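Side-chain contact in peptidoglycan-recognition protein SD (Drosophila melanogaster, PDB 2RKQ), which recognises bacterial peptidoglycan as a secreted innate immune sensor and activates the Toll pathway in the fly: residues A8-K13 and K76-R81. Sequence-based numbering, arbitrary orientation. Where two conformers were deposited one is given.
Sequences AEWNAK and KVYEGR
The indole of W10 joins the loop that follows strand 4-5 to strand 77-79 through one hydrogen bond and one edge-to-face aromatic pair, a buried example of how a tryptophan can serve polar and apolar partners at once. Strand 77-79 pairs in parallel with the outermost strand 4-5 of the amidase-type sheet, and the contact joins the loop leaving 4-5 to that strand's neighbour. W10 NE1 donates to the backbone E79 O at 2.7 Å. The acceptor lies in the indole plane, and the nitrogen approaches in the carbonyl plane, yet the bond is bent (N-H...O 143°), because E79 O is displaced toward the six-membered ring, 3.3 Å from both W10 CE2 and W10 CZ2. Beside it, Y78 turns its ring edge toward the face of the five-membered ring in an offset T-shaped pair, centroids 5.8 Å apart and planes at 76°. W10 CD1 and Y78 CD2 make the closest approach of the two rings, 3.9 Å. The indole reaches these partners with CG lodged between the backbone N and carbonyl carbon (chi1 59°), while A12 CB lies 3.4 Å above the indole plane on one face, displaced toward the rim near CH2. Helix 42-58 touches both aromatic residues through M49, and Y78 OH bonds to N74. E79 contributes its carbonyl here; its carboxylate is engaged by the backbone N of R7. A leucine in place of W10 would probably leave E79 O without the indole N-H and deprive the Y78 edge of its aromatic face. The buried N-H thus finds its acceptor in a main-chain oxygen while the rings pack on apolar atoms, and bond, Y78 edge and A12 CB probably limit how the indole can turn.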
# COMPACT_ATOMS: atom_id res chain seq x y z
N ALA A 8 1.40 -9.41 13.36
CA ALA A 8 1.56 -10.70 14.04
C ALA A 8 0.86 -11.83 13.29
O ALA A 8 1.36 -12.96 13.22
CB ALA A 8 1.05 -10.62 15.48
N GLU A 9 -0.30 -11.51 12.73
CA GLU A 9 -1.11 -12.50 12.01
C GLU A 9 -0.49 -12.98 10.70
O GLU A 9 -0.80 -14.08 10.24
CB GLU A 9 -2.52 -11.97 11.76
CG GLU A 9 -3.39 -11.91 13.01
CD GLU A 9 -4.68 -11.18 12.74
OE1 GLU A 9 -5.68 -11.85 12.41
OE2 GLU A 9 -4.69 -9.94 12.82
N TRP A 10 0.40 -12.18 10.11
CA TRP A 10 1.18 -12.69 9.00
C TRP A 10 2.63 -13.03 9.35
O TRP A 10 3.45 -13.28 8.47
CB TRP A 10 1.08 -11.79 7.75
CG TRP A 10 1.51 -10.34 7.84
CD1 TRP A 10 0.71 -9.27 8.13
CD2 TRP A 10 2.79 -9.81 7.47
NE1 TRP A 10 1.44 -8.09 8.02
CE2 TRP A 10 2.71 -8.40 7.62
CE3 TRP A 10 4.00 -10.38 7.05
CZ2 TRP A 10 3.79 -7.56 7.36
CZ3 TRP A 10 5.07 -9.54 6.78
CH2 TRP A 10 4.96 -8.14 6.94
N ASN A 11 2.91 -13.05 10.64
CA ASN A 11 4.22 -13.44 11.16
C ASN A 11 5.32 -12.55 10.60
O ASN A 11 6.39 -13.03 10.19
CB ASN A 11 4.50 -14.93 10.92
CG ASN A 11 5.69 -15.43 11.70
OD1 ASN A 11 5.94 -14.98 12.83
ND2 ASN A 11 6.44 -16.34 11.10
N ALA A 12 5.05 -11.25 10.58
CA ALA A 12 6.04 -10.27 10.17
C ALA A 12 7.27 -10.31 11.04
O ALA A 12 7.19 -10.64 12.22
CB ALA A 12 5.41 -8.88 10.26
N LYS A 13 8.41 -9.94 10.46
CA LYS A 13 9.56 -9.55 11.26
C LYS A 13 9.35 -8.11 11.72
O LYS A 13 8.66 -7.33 11.06
CB LYS A 13 10.84 -9.70 10.46
CG LYS A 13 11.06 -11.15 10.05
CD LYS A 13 12.46 -11.47 9.61
CE LYS A 13 12.60 -12.99 9.40
NZ LYS A 13 12.65 -13.79 10.69
N LYS A 76 -7.83 -9.67 1.21
CA LYS A 76 -7.45 -9.32 2.58
C LYS A 76 -6.47 -8.17 2.60
O LYS A 76 -5.63 -8.03 1.71
CB LYS A 76 -6.86 -10.52 3.31
CG LYS A 76 -7.93 -11.54 3.68
CD LYS A 76 -7.42 -12.60 4.63
CE LYS A 76 -8.57 -13.47 5.15
NZ LYS A 76 -8.10 -14.43 6.15
N VAL A 77 -6.57 -7.36 3.65
CA VAL A 77 -5.71 -6.20 3.84
C VAL A 77 -4.72 -6.57 4.93
O VAL A 77 -5.12 -6.97 6.02
CB VAL A 77 -6.49 -4.98 4.30
CG1 VAL A 77 -5.51 -3.82 4.57
CG2 VAL A 77 -7.56 -4.59 3.26
N TYR A 78 -3.43 -6.47 4.59
CA TYR A 78 -2.34 -6.80 5.51
C TYR A 78 -1.68 -5.53 6.01
O TYR A 78 -1.38 -4.61 5.24
CB TYR A 78 -1.30 -7.69 4.81
CG TYR A 78 -1.87 -9.00 4.38
CD1 TYR A 78 -2.61 -9.10 3.21
CD2 TYR A 78 -1.70 -10.14 5.16
CE1 TYR A 78 -3.18 -10.30 2.81
CE2 TYR A 78 -2.27 -11.36 4.79
CZ TYR A 78 -3.02 -11.43 3.61
OH TYR A 78 -3.60 -12.63 3.23
N GLU A 79 -1.43 -5.49 7.30
CA GLU A 79 -0.78 -4.36 7.94
C GLU A 79 0.73 -4.34 7.67
O GLU A 79 1.41 -5.35 7.85
CB GLU A 79 -0.99 -4.45 9.44
CG GLU A 79 -0.35 -3.32 10.19
CD GLU A 79 -0.52 -3.45 11.69
OE1 GLU A 79 -0.63 -4.60 12.20
OE2 GLU A 79 -0.53 -2.39 12.34
N GLY A 80 1.21 -3.17 7.25
CA GLY A 80 2.64 -2.92 7.07
C GLY A 80 3.14 -1.96 8.14
O GLY A 80 2.89 -2.16 9.34
N ARG A 81 3.84 -0.91 7.71
CA ARG A 81 4.25 0.14 8.66
C ARG A 81 3.06 0.84 9.28
O ARG A 81 2.00 0.92 8.68
CB ARG A 81 5.09 1.20 7.96
CG ARG A 81 6.37 0.67 7.39
CD ARG A 81 7.15 1.76 6.65
NE ARG A 81 8.29 1.11 6.02
CZ ARG A 81 9.48 1.67 5.79
NH1 ARG A 81 9.72 2.95 6.10
NH2 ARG A 81 10.44 0.93 5.25